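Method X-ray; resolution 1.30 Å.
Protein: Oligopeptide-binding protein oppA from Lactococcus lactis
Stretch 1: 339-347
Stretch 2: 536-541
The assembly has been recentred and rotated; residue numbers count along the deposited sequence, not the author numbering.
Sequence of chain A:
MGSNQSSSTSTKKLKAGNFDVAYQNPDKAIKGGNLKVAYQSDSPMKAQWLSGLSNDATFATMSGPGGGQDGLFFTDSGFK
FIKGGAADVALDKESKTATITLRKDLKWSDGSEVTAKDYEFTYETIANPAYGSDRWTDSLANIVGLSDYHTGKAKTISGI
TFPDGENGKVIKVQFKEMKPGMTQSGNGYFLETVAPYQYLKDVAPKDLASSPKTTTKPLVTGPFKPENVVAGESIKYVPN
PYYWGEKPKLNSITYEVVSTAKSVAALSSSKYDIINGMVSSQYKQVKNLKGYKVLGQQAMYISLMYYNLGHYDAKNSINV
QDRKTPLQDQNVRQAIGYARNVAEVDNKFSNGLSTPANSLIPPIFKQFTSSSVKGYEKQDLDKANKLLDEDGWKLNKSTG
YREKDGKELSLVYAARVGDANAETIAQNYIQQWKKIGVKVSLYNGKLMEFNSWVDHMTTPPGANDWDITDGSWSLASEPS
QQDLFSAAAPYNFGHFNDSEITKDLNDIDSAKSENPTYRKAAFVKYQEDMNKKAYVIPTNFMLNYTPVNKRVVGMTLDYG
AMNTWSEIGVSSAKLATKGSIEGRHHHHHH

Stretch 1, residues 339-347: ARNVAEVDN
Stretch 2 536-541: VIPTNF

The most unusual feature is a very short hydrogen bond: N540 ND2 donates to D346 OD2 at 2.5 Å, with an N-H...acceptor angle of only 131°. The amide therefore meets the carboxylate closely but well off line. D346 OD1 and N540 OD1, two acceptors, also lie 3.1 Å apart and are not bonded. D346 has chi1 -74° (m) and chi2 -11°. N540 has chi1 -74° (m) and chi2 137°; its CA-to-CB bond points sideways, but its end comes nearer to the helix.

Stretch 1 leaves R340 extended (phi/psi -68/152), passes N341 (-113/64), and is helical from V342 to N347, with phi near -63° and psi between -40° and -48°. D346 N bonds V342 O at 2.9 Å, so these two residues lie one turn apart. Both point toward stretch 2. N341 holds the N-cap position without a side-chain capping bond; its ND2 donates to E344 OE1 at 3.0 Å.

Stretch 2 is extended through I537 (-123/123) and P538 (-64/142). T539 breaks the pattern at -109/-77, and N540 is extended again at -130/148. The closest CA pair is V342 CA and T539 CA, 7.0 Å apart.

R340 reaches stretch 2 with chi angles m, t, m and 173°. Its NH1 donates to T539 OG1 at 2.9 Å and 165°, a nearly straight bond at the guanidinium edge. T539 is m. Water 1 joins R340 NH2 (3.2 Å) and T539 OG1 (2.7 Å). Water 2 donates to P538 O at 2.7 Å and accepts a weak bond from R340 NH1 at 3.4 Å. I537 CG2 lies 3.8 Å from R340 NH1.

V342 (t) fills the space between the polar pairs. Its CG1 is 4.2 Å from T539 CG2 and 3.7 Å from N540 ND2. The contact buries 248 Å².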

ATOM      1  N   ALA A 339      12.776   4.616  22.394  1.00  7.38           N
ATOM      2  CA  ALA A 339      13.991   5.499  22.278  1.00  7.76           C
ATOM      3  C   ALA A 339      13.862   6.517  21.123  1.00  7.43           C
ATOM      4  O   ALA A 339      14.514   7.496  21.104  1.00  8.30           O
ATOM      5  CB  ALA A 339      15.211   4.639  22.045  1.00  7.95           C
ATOM      6  N   ARG A 340      13.031   6.238  20.115  1.00  7.46           N
ATOM      7  CA  ARG A 340      12.895   7.218  19.015  1.00  7.55           C
ATOM      8  C   ARG A 340      12.202   8.505  19.507  1.00  7.67           C
ATOM      9  O   ARG A 340      11.439   8.503  20.415  1.00  8.35           O
ATOM     10  CB  ARG A 340      12.077   6.656  17.798  1.00  7.32           C
ATOM     11  CG  ARG A 340      12.818   5.525  17.024  1.00  7.47           C
ATOM     12  CD  ARG A 340      12.180   5.313  15.630  1.00  7.62           C
ATOM     13  NE  ARG A 340      10.763   4.947  15.749  1.00  7.32           N
ATOM     14  CZ  ARG A 340       9.969   4.836  14.695  1.00  7.57           C
ATOM     15  NH1 ARG A 340       8.727   4.529  14.875  1.00  8.15           N
ATOM     16  NH2 ARG A 340      10.456   5.045  13.486  1.00  7.86           N
ATOM     17  N   ASN A 341      12.566   9.596  18.819  1.00  8.31           N
ATOM     18  CA  ASN A 341      11.979  10.895  19.034  1.00  8.11           C
ATOM     19  C   ASN A 341      11.150  11.367  17.828  1.00  8.04           C
ATOM     20  O   ASN A 341      11.431  12.360  17.231  1.00  8.25           O
ATOM     21  CB  ASN A 341      13.096  11.929  19.356  1.00  8.49           C
ATOM     22  CG  ASN A 341      14.164  12.005  18.292  1.00  8.31           C
ATOM     23  OD1 ASN A 341      14.370  11.143  17.540  1.00  8.33           O
ATOM     24  ND2 ASN A 341      14.859  13.128  18.275  1.00  9.53           N
ATOM     25  N   VAL A 342      10.086  10.621  17.546  1.00  7.78           N
ATOM     26  CA  VAL A 342       9.311  10.863  16.334  1.00  7.85           C
ATOM     27  C   VAL A 342       8.627  12.250  16.390  1.00  8.19           C
ATOM     28  O   VAL A 342       8.574  12.921  15.420  1.00  7.34           O
ATOM     29  CB  VAL A 342       8.261   9.731  16.127  1.00  7.57           C
ATOM     30  CG1 VAL A 342       7.400  10.031  14.968  1.00  8.96           C
ATOM     31  CG2 VAL A 342       8.983   8.400  15.950  1.00  8.54           C
ATOM     32  N   ALA A 343       8.113  12.646  17.549  1.00  8.05           N
ATOM     33  CA  ALA A 343       7.476  13.961  17.696  1.00  8.43           C
ATOM     34  C   ALA A 343       8.492  15.097  17.420  1.00  8.50           C
ATOM     35  O   ALA A 343       8.182  16.008  16.702  1.00  8.58           O
ATOM     36  CB  ALA A 343       6.846  14.082  19.115  1.00  9.11           C
ATOM     37  N   GLU A 344       9.695  15.001  17.974  1.00  8.83           N
ATOM     38  CA  GLU A 344      10.716  16.006  17.687  1.00  9.60           C
ATOM     39  C   GLU A 344      11.027  16.093  16.179  1.00  9.22           C
ATOM     40  O   GLU A 344      11.140  17.142  15.645  1.00  9.21           O
ATOM     41  CB  GLU A 344      12.007  15.707  18.460  1.00 10.61           C
ATOM     42  CG  GLU A 344      11.965  15.978  19.942  1.00 13.31           C
ATOM     43  CD  GLU A 344      13.323  15.911  20.585  1.00 15.63           C
ATOM     44  OE1 GLU A 344      14.300  15.460  20.028  1.00 13.16           O
ATOM     45  OE2 GLU A 344      13.322  16.394  21.715  1.00 20.27           O
ATOM     46  N   VAL A 345      11.149  14.953  15.501  1.00  8.40           N
ATOM     47  CA  VAL A 345      11.403  14.910  14.053  1.00  8.72           C
ATOM     48  C   VAL A 345      10.241  15.551  13.307  1.00  8.25           C
ATOM     49  O   VAL A 345      10.442  16.370  12.478  1.00  8.56           O
ATOM     50  CB  VAL A 345      11.622  13.423  13.614  1.00  8.38           C
ATOM     51  CG1 VAL A 345      11.534  13.296  12.114  1.00  9.44           C
ATOM     52  CG2 VAL A 345      12.975  12.915  14.184  1.00  9.04           C
ATOM     53  N   ASP A 346       9.011  15.177  13.656  1.00  7.97           N
ATOM     54  CA  ASP A 346       7.823  15.726  12.971  1.00  8.58           C
ATOM     55  C   ASP A 346       7.686  17.256  13.172  1.00  8.91           C
ATOM     56  O   ASP A 346       7.397  17.951  12.285  1.00  9.37           O
ATOM     57  CB  ASP A 346       6.537  15.038  13.445  1.00  8.89           C
ATOM     58  CG  ASP A 346       6.368  13.620  12.910  1.00  9.67           C
ATOM     59  OD1 ASP A 346       7.060  13.204  12.050  1.00  9.99           O
ATOM     60  OD2 ASP A 346       5.490  12.993  13.474  1.00  9.56           O
ATOM     61  N   ASN A 347       7.972  17.702  14.384  1.00  9.78           N
ATOM     62  CA  ASN A 347       7.948  19.154  14.723  1.00 10.08           C
ATOM     63  C   ASN A 347       8.992  19.914  13.899  1.00 10.32           C
ATOM     64  O   ASN A 347       8.716  20.953  13.403  1.00 10.66           O
ATOM     65  CB  ASN A 347       8.169  19.371  16.249  1.00 10.76           C
ATOM     66  CG  ASN A 347       6.999  18.894  17.093  1.00 12.38           C
ATOM     67  OD1 ASN A 347       5.958  18.688  16.616  1.00 15.16           O
ATOM     68  ND2 ASN A 347       7.223  18.755  18.374  1.00 14.91           N
ATOM     69  N   VAL A 536       6.057  -4.627  15.071  1.00  6.04           N
ATOM     70  CA  VAL A 536       6.215  -3.386  14.303  1.00  7.00           C
ATOM     71  C   VAL A 536       5.865  -2.248  15.274  1.00  6.84           C
ATOM     72  O   VAL A 536       5.173  -2.458  16.236  1.00  7.32           O
ATOM     73  CB  VAL A 536       5.286  -3.365  13.055  1.00  6.69           C
ATOM     74  CG1 VAL A 536       5.642  -4.526  12.085  1.00  7.57           C
ATOM     75  CG2 VAL A 536       3.796  -3.421  13.477  1.00  8.69           C
ATOM     76  N   ILE A 537       6.387  -1.082  14.971  1.00  6.31           N
ATOM     77  CA  ILE A 537       6.133   0.116  15.777  1.00  6.81           C
ATOM     78  C   ILE A 537       5.516   1.196  14.836  1.00  7.05           C
ATOM     79  O   ILE A 537       6.078   1.587  13.883  1.00  7.32           O
ATOM     80  CB  ILE A 537       7.461   0.690  16.369  1.00  6.88           C
ATOM     81  CG1 ILE A 537       8.294  -0.370  17.165  1.00  7.60           C
ATOM     82  CG2 ILE A 537       7.176   1.938  17.240  1.00  7.65           C
ATOM     83  CD1 ILE A 537       7.584  -0.919  18.435  1.00  9.03           C
ATOM     84  N   PRO A 538       4.318   1.678  15.200  1.00  7.15           N
ATOM     85  CA  PRO A 538       3.680   2.713  14.354  1.00  7.20           C
ATOM     86  C   PRO A 538       4.552   3.974  14.384  1.00  6.84           C
ATOM     87  O   PRO A 538       5.054   4.327  15.405  1.00  8.79           O
ATOM     88  CB  PRO A 538       2.344   2.992  15.048  1.00  7.70           C
ATOM     89  CG  PRO A 538       2.092   1.755  15.915  1.00  8.09           C
ATOM     90  CD  PRO A 538       3.459   1.313  16.356  1.00  8.06           C
ATOM     91  N   THR A 539       4.674   4.655  13.285  1.00  6.58           N
ATOM     92  CA  THR A 539       5.503   5.894  13.205  1.00  6.89           C
ATOM     93  C   THR A 539       4.612   7.152  13.066  1.00  7.08           C
ATOM     94  O   THR A 539       4.417   7.856  13.981  1.00  7.26           O
ATOM     95  CB  THR A 539       6.587   5.748  12.097  1.00  6.82           C
ATOM     96  OG1 THR A 539       7.314   4.551  12.378  1.00  7.45           O
ATOM     97  CG2 THR A 539       7.545   6.956  12.147  1.00  8.24           C
ATOM     98  N   ASN A 540       4.105   7.373  11.864  1.00  7.17           N
ATOM     99  CA  ASN A 540       3.266   8.566  11.547  1.00  7.67           C
ATOM    100  C   ASN A 540       1.921   8.312  10.834  1.00  7.69           C
ATOM    101  O   ASN A 540       1.752   7.400  10.057  1.00  7.95           O
ATOM    102  CB  ASN A 540       4.036   9.538  10.656  1.00  8.26           C
ATOM    103  CG  ASN A 540       5.111  10.308  11.395  1.00 10.08           C
ATOM    104  OD1 ASN A 540       6.184  10.458  10.907  1.00 15.41           O
ATOM    105  ND2 ASN A 540       4.800  10.767  12.489  1.00  8.79           N
ATOM    106  N   PHE A 541       0.984   9.194  11.163  1.00  7.42           N
ATOM    107  CA  PHE A 541      -0.182   9.508  10.352  1.00  7.83           C
ATOM    108  C   PHE A 541       0.151  10.808   9.609  1.00  8.09           C
ATOM    109  O   PHE A 541       1.021  11.535  10.003  1.00  8.67           O
ATOM    110  CB  PHE A 541      -1.418   9.729  11.231  1.00  8.56           C
ATOM    111  CG  PHE A 541      -1.786   8.552  12.153  1.00  9.33           C
ATOM    112  CD1 PHE A 541      -1.749   7.208  11.738  1.00  9.92           C
ATOM    113  CD2 PHE A 541      -2.230   8.814  13.396  1.00 10.33           C
ATOM    114  CE1 PHE A 541      -2.146   6.191  12.629  1.00 10.80           C
ATOM    115  CE2 PHE A 541      -2.621   7.805  14.230  1.00 11.03           C
ATOM    116  CZ  PHE A 541      -2.562   6.510  13.839  1.00 10.96           C
TER
HETATM  117  O   HOH W   1       9.299   4.336  10.609  1.00 10.36           O
HETATM  118  O   HOH W   2       6.582   5.703  17.189  1.00 11.94           O